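Conserved hypothetical protein (Streptococcus pneumoniae, PDB 2GK4) is of unknown function but probably takes part in pantothenate metabolism, as a Rossmann-like relative of the phosphopantothenate-cysteine ligase (CoaB) family. Local coordinates at residues A[85-91]-A[155-160]; A[185-190]-A[202-206]; A[68-74]-A[90-95]. One frame throughout, in Å; residues are numbered along the deposited sequence.

How the interactions relate
From the N terminus, the chain first reaches 68-74, at the start of helix 71-81, and interaction 3 closes a short loop by packing it against 90-95. Before that loop closes, 85-91 opens interaction 1, which waits for 155-160. The two loops therefore cross, and H90 and S91 belong to both. Interaction 2 follows in series, a hairpin between 185-190 and 202-206. It shares a sheet with interaction 1: strands 156-163 and 186-191 are neighbours, with G159 O 2.8 Å from I188 N, a probable hydrogen bond. Interactions 1 and 2 thus build the sheet outward, while interaction 3 joins a flanking helix to the loop leaving strand 87-90.

Interaction 1: A[85-91]-A[155-160]; sequences YQVLIHS and IHLIGF
I155 lays its side chain against the backbone that leads into strand 87-90. Its CB only skirts that backbone, 4.2 Å from Y85 O. The first torsion sets CG1 opposite the backbone N (chi1 -158°), which carries it to 3.5 Å from Q86 C. From there CD1 passes Y85 O and ends 3.8 Å from L88 CB, so the branch packs against L88 at the N-terminal end of the apolar row it makes with L157. Those two leucines lie side by side and point the same way, with L88 CD2 3.7 Å from L157 CD1. The other face carries V87, I89 and I158, where I158 CD1 packs against both V87 CG1 and I89 CG1.

The backbones form a parallel ladder, their axes only 6° apart. H156 N donates to Q86 O at 2.9 Å, but from 37° above the carbonyl plane, whereas I158 N meets L88 O at 2.8 Å nearly along the C=O axis. L88 N to H156 O and H90 N to I158 O supply the remaining rungs. At the C-terminal end the strands part, and a water takes over, donating to H90 O at 2.8 Å and accepting from F160 N. The F160 ring presents its edge to the same carbonyl, CD1 being 3.2 Å from H90 O, while its CE1 touches I89 CG2 in the ring plane and also meets S91 CB.

This pairing sets strand 87-90 between strands 5-9 and 156-163 in the Rossmann-like sheet. Helix 30-41 covers I89 and F160 through I35, helix 145-151 covers L88 and I155 through V148, and S91 OG bonds back to T9 O on strand 5-9.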
ATOM      1  N   TYR A  85      18.579  -7.895  22.320  1.00 22.19           N
ATOM      2  CA  TYR A  85      18.891  -6.445  22.253  1.00 21.68           C
ATOM      3  C   TYR A  85      18.689  -5.802  23.606  1.00 21.75           C
ATOM      4  O   TYR A  85      17.908  -6.292  24.420  1.00 21.62           O
ATOM      5  CB  TYR A  85      18.072  -5.746  21.123  1.00 21.62           C
ATOM      6  CG  TYR A  85      18.569  -6.255  19.774  1.00 20.84           C
ATOM      7  CD1 TYR A  85      18.128  -7.476  19.269  1.00 20.33           C
ATOM      8  CD2 TYR A  85      19.546  -5.556  19.069  1.00 21.36           C
ATOM      9  CE1 TYR A  85      18.631  -7.982  18.064  1.00 23.15           C
ATOM     10  CE2 TYR A  85      20.076  -6.066  17.858  1.00 24.22           C
ATOM     11  CZ  TYR A  85      19.608  -7.272  17.370  1.00 24.47           C
ATOM     12  OH  TYR A  85      20.126  -7.799  16.190  1.00 24.17           O
ATOM     13  N   GLN A  86      19.397  -4.697  23.843  1.00 20.65           N
ATOM     14  CA  GLN A  86      19.347  -4.007  25.135  1.00 21.49           C
ATOM     15  C   GLN A  86      18.422  -2.768  25.112  1.00 20.06           C
ATOM     16  O   GLN A  86      18.006  -2.232  26.163  1.00 20.01           O
ATOM     17  CB  GLN A  86      20.740  -3.589  25.549  1.00 21.85           C
ATOM     18  CG  GLN A  86      21.653  -4.758  25.964  1.00 25.66           C
ATOM     19  CD  GLN A  86      21.974  -5.675  24.803  1.00 29.32           C
ATOM     20  OE1 GLN A  86      22.548  -5.245  23.796  1.00 31.26           O
ATOM     21  NE2 GLN A  86      21.581  -6.944  24.924  1.00 31.15           N
ATOM     22  N   VAL A  87      18.097  -2.327  23.903  1.00 19.64           N
ATOM     23  CA  VAL A  87      17.173  -1.209  23.712  1.00 19.64           C
ATOM     24  C   VAL A  87      16.276  -1.516  22.534  1.00 19.00           C
ATOM     25  O   VAL A  87      16.741  -2.064  21.530  1.00 19.29           O
ATOM     26  CB  VAL A  87      17.954   0.108  23.410  1.00 19.66           C
ATOM     27  CG1 VAL A  87      16.968   1.290  23.145  1.00 20.18           C
ATOM     28  CG2 VAL A  87      18.920   0.416  24.533  1.00 19.64           C
ATOM     29  N   LEU A  88      14.995  -1.167  22.672  1.00 18.80           N
ATOM     30  CA  LEU A  88      14.037  -1.193  21.533  1.00 19.41           C
ATOM     31  C   LEU A  88      13.471   0.226  21.324  1.00 18.55           C
ATOM     32  O   LEU A  88      12.881   0.809  22.227  1.00 18.45           O
ATOM     33  CB  LEU A  88      12.891  -2.204  21.783  1.00 19.27           C
ATOM     34  CG  LEU A  88      11.704  -2.096  20.812  1.00 20.10           C
ATOM     35  CD1 LEU A  88      12.158  -2.323  19.331  1.00 20.63           C
ATOM     36  CD2 LEU A  88      10.627  -3.103  21.194  1.00 21.09           C
ATOM     37  N   ILE A  89      13.645   0.750  20.113  1.00 18.65           N
ATOM     38  CA  ILE A  89      13.050   2.001  19.722  1.00 19.09           C
ATOM     39  C   ILE A  89      11.985   1.681  18.714  1.00 19.48           C
ATOM     40  O   ILE A  89      12.279   1.398  17.554  1.00 19.40           O
ATOM     41  CB  ILE A  89      14.094   3.007  19.146  1.00 19.88           C
ATOM     42  CG1 ILE A  89      15.184   3.258  20.158  1.00 19.08           C
ATOM     43  CG2 ILE A  89      13.384   4.294  18.675  1.00 19.24           C
ATOM     44  CD1 ILE A  89      16.392   4.082  19.568  1.00 20.99           C
ATOM     45  N   HIS A  90      10.746   1.666  19.196  1.00 19.52           N
ATOM     46  CA  HIS A  90       9.633   1.227  18.376  1.00 20.42           C
ATOM     47  C   HIS A  90       8.955   2.408  17.691  1.00 20.74           C
ATOM     48  O   HIS A  90       8.094   3.085  18.292  1.00 22.04           O
ATOM     49  CB  HIS A  90       8.619   0.425  19.214  1.00 19.93           C
ATOM     50  CG  HIS A  90       7.499  -0.119  18.387  1.00 21.93           C
ATOM     51  ND1 HIS A  90       6.169   0.029  18.724  1.00 27.15           N
ATOM     52  CD2 HIS A  90       7.521  -0.758  17.195  1.00 21.00           C
ATOM     53  CE1 HIS A  90       5.421  -0.545  17.795  1.00 23.31           C
ATOM     54  NE2 HIS A  90       6.221  -1.019  16.852  1.00 28.37           N
ATOM     55  N   SER A  91       9.330   2.671  16.445  1.00 19.96           N
ATOM     56  CA  SER A  91       8.708   3.772  15.729  1.00 20.35           C
ATOM     57  C   SER A  91       7.805   3.380  14.569  1.00 20.49           C
ATOM     58  O   SER A  91       7.172   4.259  13.940  1.00 21.36           O
ATOM     59  CB  SER A  91       9.768   4.798  15.295  1.00 20.46           C
ATOM     60  OG  SER A  91      10.348   4.449  14.058  1.00 19.94           O
ATOM     61  N   ILE A 155      15.083  -5.071  28.960  1.00 23.59           N
ATOM     62  CA  ILE A 155      15.260  -4.206  27.786  1.00 22.73           C
ATOM     63  C   ILE A 155      14.758  -2.777  28.071  1.00 22.94           C
ATOM     64  O   ILE A 155      13.801  -2.579  28.830  1.00 24.42           O
ATOM     65  CB  ILE A 155      14.600  -4.813  26.513  1.00 22.48           C
ATOM     66  CG1 ILE A 155      15.236  -4.216  25.241  1.00 21.53           C
ATOM     67  CG2 ILE A 155      13.058  -4.660  26.555  1.00 22.28           C
ATOM     68  CD1 ILE A 155      14.691  -4.803  23.950  1.00 20.83           C
ATOM     69  N   HIS A 156      15.432  -1.769  27.523  1.00 22.18           N
ATOM     70  CA  HIS A 156      14.937  -0.399  27.629  1.00 21.40           C
ATOM     71  C   HIS A 156      13.969  -0.155  26.475  1.00 20.78           C
ATOM     72  O   HIS A 156      14.383  -0.195  25.316  1.00 20.23           O
ATOM     73  CB  HIS A 156      16.115   0.568  27.588  1.00 22.67           C
ATOM     74  CG  HIS A 156      17.050   0.399  28.747  1.00 27.15           C
ATOM     75  ND1 HIS A 156      16.654   0.612  30.048  1.00 31.34           N
ATOM     76  CD2 HIS A 156      18.339  -0.013  28.808  1.00 29.76           C
ATOM     77  CE1 HIS A 156      17.666   0.361  30.861  1.00 33.06           C
ATOM     78  NE2 HIS A 156      18.701  -0.018  30.132  1.00 31.00           N
ATOM     79  N   LEU A 157      12.683   0.031  26.797  1.00 20.36           N
ATOM     80  CA  LEU A 157      11.642   0.143  25.777  1.00 20.96           C
ATOM     81  C   LEU A 157      11.272   1.596  25.522  1.00 20.22           C
ATOM     82  O   LEU A 157      10.785   2.296  26.418  1.00 21.14           O
ATOM     83  CB  LEU A 157      10.396  -0.618  26.185  1.00 20.57           C
ATOM     84  CG  LEU A 157       9.127  -0.480  25.356  1.00 21.22           C
ATOM     85  CD1 LEU A 157       9.408  -0.804  23.869  1.00 22.46           C
ATOM     86  CD2 LEU A 157       8.069  -1.455  25.965  1.00 22.32           C
ATOM     87  N   ILE A 158      11.445   2.015  24.283  1.00 20.44           N
ATOM     88  CA  ILE A 158      11.101   3.356  23.886  1.00 20.09           C
ATOM     89  C   ILE A 158      10.048   3.268  22.811  1.00 21.18           C
ATOM     90  O   ILE A 158      10.231   2.602  21.775  1.00 20.00           O
ATOM     91  CB  ILE A 158      12.334   4.153  23.375  1.00 20.42           C
ATOM     92  CG1 ILE A 158      13.347   4.302  24.514  1.00 20.39           C
ATOM     93  CG2 ILE A 158      11.856   5.508  22.833  1.00 20.61           C
ATOM     94  CD1 ILE A 158      14.797   4.415  24.084  1.00 24.93           C
ATOM     95  N   GLY A 159       8.910   3.894  23.074  1.00 20.66           N
ATOM     96  CA  GLY A 159       7.836   3.921  22.066  1.00 21.88           C
ATOM     97  C   GLY A 159       7.500   5.333  21.633  1.00 21.93           C
ATOM     98  O   GLY A 159       8.106   6.309  22.121  1.00 22.31           O
ATOM     99  N   PHE A 160       6.541   5.421  20.705  1.00 22.36           N
ATOM    100  CA  PHE A 160       6.039   6.683  20.163  1.00 23.22           C
ATOM    101  C   PHE A 160       4.537   6.720  20.286  1.00 23.72           C
ATOM    102  O   PHE A 160       3.881   5.681  20.383  1.00 25.02           O
ATOM    103  CB  PHE A 160       6.430   6.810  18.674  1.00 22.74           C
ATOM    104  CG  PHE A 160       7.863   7.155  18.463  1.00 23.70           C
ATOM    105  CD1 PHE A 160       8.850   6.186  18.563  1.00 25.04           C
ATOM    106  CD2 PHE A 160       8.237   8.469  18.178  1.00 27.18           C
ATOM    107  CE1 PHE A 160      10.205   6.523  18.397  1.00 27.58           C
ATOM    108  CE2 PHE A 160       9.573   8.802  17.980  1.00 25.18           C
ATOM    109  CZ  PHE A 160      10.557   7.821  18.113  1.00 25.33           C
TER
HETATM  110  O   HOH W   1       5.605   3.062  19.467  1.00 32.77           O

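Interaction 2: A[185-190]-A[202-206]; sequences DLIIAN and AIFVE
A202 starts the second strand by setting its methyl against I188, CB to CG2 3.9 Å, while its CA makes a bent CA-H...O contact with A189 O. I203 follows as the partner of A189 in an antiparallel hydrogen-bonded pair: I203 N donates to A189 O in the carbonyl plane, at 2.9 Å, and I203 O accepts from A189 N.

F204 sits opposite I188 in a non-hydrogen-bonded pair. Both leave the backbone with the next carbon opposite the carbonyl carbon (chi1 -61° for I188 and -81° for F204), run side by side and point the same way. The isoleucine consequently lies flat over one ring face: I188 CG1 is 3.8 Å from the F204 centroid and 4° off the normal, a CH-pi contact. I188 CD1 lies 3.6 Å from F204 CZ. L186 approaches at a slant, its CD2 3.8 Å from F204 CD2.

V205 pairs with I187 through two backbone bonds, V205 N to I187 O at 2.8 Å and I187 N to V205 O. Its CG2 turns to the A189 methyl on the face opposite F204. E206 closes the segment by passing its CG along L186 CD1, and its OE2 forms a salt bridge with K226 and accepts, at 2.6 Å, from a water that also donates to D185 O, bridging the segments.

Strand 202-205 thus reverses direction beside the parallel strands, with helix 216-228 over the F204 face and helix 168-182 over the I187 face. Chemically, main-chain polar groups of I187, A189, I203 and V205 are paired across the buried interior, the cohesion between side chains is apolar, and the charged side chains, D185 and E206, lie together at the partly exposed end, where D185 OD1 accepts from L157 N and K226 probably stabilises the E206 carboxylate.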
ATOM      1  N   ASP A 185       9.725   2.715  29.017  0.50 26.05           N
ATOM      2  CA  ASP A 185      10.616   3.524  29.763  0.50 24.68           C
ATOM      3  C   ASP A 185      10.401   5.008  29.370  0.50 24.40           C
ATOM      4  O   ASP A 185      10.442   5.924  30.202  0.50 22.98           O
ATOM      5  CB  ASP A 185      12.003   2.988  29.460  0.50 24.70           C
ATOM      6  CG  ASP A 185      12.247   1.593  30.095  0.50 22.98           C
ATOM      7  OD1 ASP A 185      11.833   0.477  29.567  0.50 20.76           O
ATOM      8  OD2 ASP A 185      12.860   1.638  31.172  0.50 21.83           O
ATOM      9  N   LEU A 186      10.074   5.203  28.100  1.00 23.62           N
ATOM     10  CA  LEU A 186      10.002   6.501  27.471  1.00 22.73           C
ATOM     11  C   LEU A 186       9.009   6.380  26.342  1.00 22.23           C
ATOM     12  O   LEU A 186       9.054   5.405  25.584  1.00 20.90           O
ATOM     13  CB  LEU A 186      11.368   6.886  26.904  1.00 22.75           C
ATOM     14  CG  LEU A 186      11.442   8.096  25.966  1.00 23.33           C
ATOM     15  CD1 LEU A 186      11.034   9.381  26.750  1.00 22.35           C
ATOM     16  CD2 LEU A 186      12.885   8.244  25.402  1.00 23.27           C
ATOM     17  N   ILE A 187       8.098   7.354  26.248  1.00 21.45           N
ATOM     18  CA  ILE A 187       7.235   7.491  25.071  1.00 21.59           C
ATOM     19  C   ILE A 187       7.461   8.868  24.453  1.00 21.60           C
ATOM     20  O   ILE A 187       7.307   9.906  25.123  1.00 22.41           O
ATOM     21  CB  ILE A 187       5.709   7.328  25.415  1.00 21.54           C
ATOM     22  CG1 ILE A 187       5.350   5.914  25.905  1.00 22.43           C
ATOM     23  CG2 ILE A 187       4.854   7.642  24.223  1.00 22.64           C
ATOM     24  CD1 ILE A 187       5.596   4.792  24.903  1.00 22.75           C
ATOM     25  N   ILE A 188       7.805   8.885  23.171  1.00 20.87           N
ATOM     26  CA  ILE A 188       7.991  10.127  22.436  1.00 20.99           C
ATOM     27  C   ILE A 188       6.655  10.466  21.763  1.00 21.20           C
ATOM     28  O   ILE A 188       6.220   9.798  20.793  1.00 21.38           O
ATOM     29  CB  ILE A 188       9.165  10.015  21.463  1.00 20.74           C
ATOM     30  CG1 ILE A 188      10.464   9.725  22.247  1.00 20.48           C
ATOM     31  CG2 ILE A 188       9.307  11.286  20.573  1.00 20.22           C
ATOM     32  CD1 ILE A 188      11.622   9.347  21.381  1.00 24.61           C
ATOM     33  N   ALA A 189       5.988  11.468  22.313  1.00 20.52           N
ATOM     34  CA  ALA A 189       4.643  11.828  21.876  1.00 20.55           C
ATOM     35  C   ALA A 189       4.714  13.001  20.894  1.00 20.96           C
ATOM     36  O   ALA A 189       5.539  13.893  21.055  1.00 20.89           O
ATOM     37  CB  ALA A 189       3.767  12.186  23.076  1.00 21.41           C
ATOM     38  N   ASN A 190       3.874  12.970  19.876  1.00 20.14           N
ATOM     39  CA  ASN A 190       3.851  14.040  18.889  1.00 20.84           C
ATOM     40  C   ASN A 190       2.490  14.186  18.238  1.00 21.26           C
ATOM     41  O   ASN A 190       1.675  13.255  18.275  1.00 21.65           O
ATOM     42  CB  ASN A 190       5.002  13.899  17.884  1.00 20.58           C
ATOM     43  CG  ASN A 190       4.985  12.566  17.069  1.00 22.58           C
ATOM     44  OD1 ASN A 190       5.462  12.561  15.939  1.00 26.26           O
ATOM     45  ND2 ASN A 190       4.521  11.464  17.643  1.00 25.28           N
ATOM     46  N   ALA A 202       8.128  17.421  19.540  1.00 20.07           N
ATOM     47  CA  ALA A 202       7.886  16.176  20.263  1.00 19.82           C
ATOM     48  C   ALA A 202       8.162  16.338  21.742  1.00 20.09           C
ATOM     49  O   ALA A 202       8.933  17.215  22.168  1.00 21.82           O
ATOM     50  CB  ALA A 202       8.747  15.032  19.698  1.00 20.02           C
ATOM     51  N   ILE A 203       7.499  15.503  22.519  1.00 20.92           N
ATOM     52  CA  ILE A 203       7.641  15.533  23.969  1.00 20.32           C
ATOM     53  C   ILE A 203       8.102  14.164  24.393  1.00 20.13           C
ATOM     54  O   ILE A 203       7.417  13.164  24.147  1.00 20.82           O
ATOM     55  CB  ILE A 203       6.314  15.893  24.651  1.00 20.14           C
ATOM     56  CG1 ILE A 203       5.672  17.137  23.974  1.00 22.03           C
ATOM     57  CG2 ILE A 203       6.484  16.025  26.185  1.00 20.27           C
ATOM     58  CD1 ILE A 203       4.229  17.361  24.341  1.00 27.24           C
ATOM     59  N   PHE A 204       9.254  14.125  25.064  1.00 19.91           N
ATOM     60  CA  PHE A 204       9.798  12.888  25.622  1.00 18.60           C
ATOM     61  C   PHE A 204       9.109  12.700  26.969  1.00 19.33           C
ATOM     62  O   PHE A 204       9.380  13.445  27.923  1.00 18.57           O
ATOM     63  CB  PHE A 204      11.331  13.011  25.774  1.00 18.57           C
ATOM     64  CG  PHE A 204      12.094  12.759  24.504  1.00 19.86           C
ATOM     65  CD1 PHE A 204      11.753  13.408  23.304  1.00 19.53           C
ATOM     66  CD2 PHE A 204      13.194  11.893  24.515  1.00 20.89           C
ATOM     67  CE1 PHE A 204      12.482  13.171  22.127  1.00 18.23           C
ATOM     68  CE2 PHE A 204      13.942  11.660  23.360  1.00 18.86           C
ATOM     69  CZ  PHE A 204      13.600  12.301  22.169  1.00 19.89           C
ATOM     70  N   VAL A 205       8.149  11.782  26.989  1.00 19.16           N
ATOM     71  CA  VAL A 205       7.336  11.514  28.140  1.00 20.03           C
ATOM     72  C   VAL A 205       7.893  10.335  28.958  1.00 21.48           C
ATOM     73  O   VAL A 205       7.965   9.144  28.509  1.00 21.51           O
ATOM     74  CB  VAL A 205       5.835  11.271  27.741  1.00 19.88           C
ATOM     75  CG1 VAL A 205       4.968  11.071  28.980  1.00 20.13           C
ATOM     76  CG2 VAL A 205       5.290  12.463  26.949  1.00 19.09           C
ATOM     77  N   GLU A 206       8.257  10.666  30.187  1.00 22.28           N
ATOM     78  CA  GLU A 206       8.565   9.656  31.171  1.00 24.34           C
ATOM     79  C   GLU A 206       7.554   9.700  32.315  1.00 24.87           C
ATOM     80  O   GLU A 206       6.675  10.547  32.364  1.00 24.93           O
ATOM     81  CB  GLU A 206       9.995   9.853  31.675  1.00 25.21           C
ATOM     82  CG  GLU A 206      11.042   9.676  30.587  1.00 27.77           C
ATOM     83  CD  GLU A 206      12.412  10.165  31.014  1.00 34.08           C
ATOM     84  OE1 GLU A 206      12.528  11.286  31.530  1.00 38.53           O
ATOM     85  OE2 GLU A 206      13.401   9.446  30.820  1.00 38.70           O
TER
HETATM   86  O   HOH W   2      13.559   6.888  30.436  1.00 44.60           O

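Interaction 3: A[68-74]-A[90-95]; sequences ITNTKDL and HSMAVS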
ATOM      1  N   ILE A  68       9.735  -6.606   6.805  1.00 24.85           N
ATOM      2  CA  ILE A  68       8.539  -7.375   7.134  1.00 24.52           C
ATOM      3  C   ILE A  68       7.365  -6.771   6.384  1.00 23.95           C
ATOM      4  O   ILE A  68       7.478  -5.681   5.803  1.00 23.90           O
ATOM      5  CB  ILE A  68       8.244  -7.382   8.643  1.00 24.57           C
ATOM      6  CG1 ILE A  68       7.993  -5.948   9.151  1.00 25.31           C
ATOM      7  CG2 ILE A  68       9.383  -8.090   9.406  1.00 25.35           C
ATOM      8  CD1 ILE A  68       7.199  -5.892  10.408  1.00 28.12           C
ATOM      9  N   THR A  69       6.235  -7.470   6.415  1.00 22.44           N
ATOM     10  CA  THR A  69       5.064  -7.031   5.663  1.00 22.49           C
ATOM     11  C   THR A  69       3.947  -6.630   6.619  1.00 20.88           C
ATOM     12  O   THR A  69       3.552  -5.458   6.646  1.00 21.40           O
ATOM     13  CB  THR A  69       4.591  -8.100   4.660  1.00 22.19           C
ATOM     14  OG1 THR A  69       5.646  -8.344   3.717  1.00 25.61           O
ATOM     15  CG2 THR A  69       3.357  -7.593   3.880  1.00 24.15           C
ATOM     16  N   ASN A  70       3.474  -7.569   7.436  1.00 19.65           N
ATOM     17  CA  ASN A  70       2.239  -7.356   8.240  1.00 18.88           C
ATOM     18  C   ASN A  70       2.470  -7.482   9.739  1.00 19.13           C
ATOM     19  O   ASN A  70       3.616  -7.707  10.190  1.00 17.64           O
ATOM     20  CB  ASN A  70       1.096  -8.275   7.768  1.00 18.64           C
ATOM     21  CG  ASN A  70       1.400  -9.761   7.956  1.00 20.41           C
ATOM     22  OD1 ASN A  70       2.318 -10.148   8.677  1.00 19.75           O
ATOM     23  ND2 ASN A  70       0.603 -10.596   7.313  1.00 20.36           N
ATOM     24  N   THR A  71       1.407  -7.335  10.531  0.50 19.50           N
ATOM     25  CA  THR A  71       1.580  -7.367  11.997  0.50 19.63           C
ATOM     26  C   THR A  71       2.013  -8.735  12.484  0.50 19.92           C
ATOM     27  O   THR A  71       2.850  -8.837  13.396  0.50 19.82           O
ATOM     28  CB  THR A  71       0.340  -6.901  12.774  0.50 20.94           C
ATOM     29  OG1 THR A  71      -0.790  -7.714  12.433  0.50 18.87           O
ATOM     30  CG2 THR A  71       0.064  -5.428  12.511  0.50 20.39           C
ATOM     31  N   LYS A  72       1.486  -9.798  11.862  1.00 19.64           N
ATOM     32  CA  LYS A  72       1.952 -11.149  12.216  1.00 20.06           C
ATOM     33  C   LYS A  72       3.488 -11.246  12.093  1.00 20.09           C
ATOM     34  O   LYS A  72       4.131 -11.788  12.985  1.00 17.80           O
ATOM     35  CB  LYS A  72       1.283 -12.229  11.346  1.00 20.10           C
ATOM     36  CG  LYS A  72       1.645 -13.676  11.717  1.00 22.01           C
ATOM     37  CD  LYS A  72       0.824 -14.690  10.884  1.00 22.11           C
ATOM     38  CE  LYS A  72      -0.467 -15.168  11.609  1.00 25.47           C
ATOM     39  NZ  LYS A  72      -1.466 -14.095  11.919  1.00 28.93           N
ATOM     40  N   ASP A  73       4.034 -10.746  10.979  1.00 19.18           N
ATOM     41  CA  ASP A  73       5.498 -10.709  10.751  1.00 20.20           C
ATOM     42  C   ASP A  73       6.182  -9.946  11.884  1.00 19.60           C
ATOM     43  O   ASP A  73       7.243 -10.378  12.378  1.00 18.51           O
ATOM     44  CB  ASP A  73       5.876 -10.036   9.411  1.00 18.76           C
ATOM     45  CG  ASP A  73       5.382 -10.771   8.176  1.00 24.38           C
ATOM     46  OD1 ASP A  73       5.000 -11.965   8.247  1.00 22.82           O
ATOM     47  OD2 ASP A  73       5.367 -10.108   7.093  1.00 26.09           O
ATOM     48  N   LEU A  74       5.592  -8.814  12.291  1.00 18.81           N
ATOM     49  CA  LEU A  74       6.211  -7.996  13.347  1.00 18.76           C
ATOM     50  C   LEU A  74       6.232  -8.754  14.678  1.00 18.48           C
ATOM     51  O   LEU A  74       7.238  -8.775  15.396  1.00 18.22           O
ATOM     52  CB  LEU A  74       5.494  -6.647  13.509  1.00 18.65           C
ATOM     53  CG  LEU A  74       6.065  -5.816  14.682  1.00 20.46           C
ATOM     54  CD1 LEU A  74       7.528  -5.422  14.407  1.00 21.49           C
ATOM     55  CD2 LEU A  74       5.230  -4.616  14.878  1.00 22.18           C
ATOM     56  N   HIS A  90      10.746   1.666  19.196  1.00 19.52           N
ATOM     57  CA  HIS A  90       9.633   1.227  18.376  1.00 20.42           C
ATOM     58  C   HIS A  90       8.955   2.408  17.691  1.00 20.74           C
ATOM     59  O   HIS A  90       8.094   3.085  18.292  1.00 22.04           O
ATOM     60  CB  HIS A  90       8.619   0.425  19.214  1.00 19.93           C
ATOM     61  CG  HIS A  90       7.499  -0.119  18.387  1.00 21.93           C
ATOM     62  ND1 HIS A  90       6.169   0.029  18.724  1.00 27.15           N
ATOM     63  CD2 HIS A  90       7.521  -0.758  17.195  1.00 21.00           C
ATOM     64  CE1 HIS A  90       5.421  -0.545  17.795  1.00 23.31           C
ATOM     65  NE2 HIS A  90       6.221  -1.019  16.852  1.00 28.37           N
ATOM     66  N   SER A  91       9.330   2.671  16.445  1.00 19.96           N
ATOM     67  CA  SER A  91       8.708   3.772  15.729  1.00 20.35           C
ATOM     68  C   SER A  91       7.805   3.380  14.569  1.00 20.49           C
ATOM     69  O   SER A  91       7.172   4.259  13.940  1.00 21.36           O
ATOM     70  CB  SER A  91       9.768   4.798  15.295  1.00 20.46           C
ATOM     71  OG  SER A  91      10.348   4.449  14.058  1.00 19.94           O
HETATM   72  N   MSE A  92       7.753   2.092  14.245  1.00 21.18           N
HETATM   73  CA  MSE A  92       6.888   1.623  13.156  1.00 21.80           C
HETATM   74  C   MSE A  92       5.413   1.931  13.492  1.00 21.02           C
HETATM   75  O   MSE A  92       5.007   1.833  14.651  1.00 20.95           O
HETATM   76  CB  MSE A  92       7.064   0.105  12.953  1.00 22.05           C
HETATM   77  CG  MSE A  92       6.254  -0.449  11.767  1.00 21.44           C
HETATM   78 SE   MSE A  92       6.451  -2.382  11.685  0.68 25.11          SE
HETATM   79  CE  MSE A  92       8.370  -2.448  11.174  1.00 21.66           C
ATOM     80  N   ALA A  93       4.629   2.310  12.485  1.00 20.39           N
ATOM     81  CA  ALA A  93       3.180   2.447  12.634  1.00 20.53           C
ATOM     82  C   ALA A  93       2.588   1.037  12.460  1.00 21.27           C
ATOM     83  O   ALA A  93       2.648   0.446  11.361  1.00 21.65           O
ATOM     84  CB  ALA A  93       2.628   3.379  11.559  1.00 21.34           C
ATOM     85  N   VAL A  94       1.980   0.527  13.520  1.00 20.30           N
ATOM     86  CA  VAL A  94       1.513  -0.873  13.520  1.00 20.32           C
ATOM     87  C   VAL A  94       0.010  -0.880  13.352  1.00 20.82           C
ATOM     88  O   VAL A  94      -0.698  -0.202  14.102  1.00 19.86           O
ATOM     89  CB  VAL A  94       1.930  -1.574  14.845  1.00 20.99           C
ATOM     90  CG1 VAL A  94       1.393  -3.026  14.926  1.00 21.94           C
ATOM     91  CG2 VAL A  94       3.443  -1.570  14.950  1.00 22.51           C
ATOM     92  N   SER A  95      -0.472  -1.638  12.371  1.00 20.40           N
ATOM     93  CA  SER A  95      -1.912  -1.757  12.116  1.00 21.26           C
ATOM     94  C   SER A  95      -2.666  -2.137  13.382  1.00 21.79           C
ATOM     95  O   SER A  95      -2.248  -3.047  14.119  1.00 22.34           O
ATOM     96  CB  SER A  95      -2.177  -2.788  11.015  1.00 21.39           C
ATOM     97  OG  SER A  95      -1.556  -2.354   9.830  1.00 18.57           O
TER
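OD2 of D73, the residue just before L74, which packs on V94, is gripped by two backbone amides. T69 N reaches its anti lone pair at 2.9 Å, and N70 N comes from 55° above the carboxylate plane at 3.2 Å. In return N70 OD1 accepts from D73 N at 2.9 Å, so N70 and D73 form a capping box that fixes the first turn of helix 71-81. This helix is the crossover leading from strand 63-67, outermost on that side of the sheet within this chain, to strand 87-90, as in Rossmann-like folds.

The capped turn meets 90-95 mainly through apolar groups, with no hydrogen bond between the segments. L74 CD2 presses on V94 CG2 at 3.5 Å, the two side chains crossing at about a right angle, and slides past M92 with the SE 4.1 Å away. M92, a selenomethionine, bends at its last torsion (chi3 -68°) to meet I68 tip to tip, CE to CD1 3.7 Å. T71 was modelled in two conformers, so its contact is less certain; in one, CG2 lies 3.7 Å from V94 CG1 and near S95 CB. S95 OG turns elsewhere, to T13 OG1.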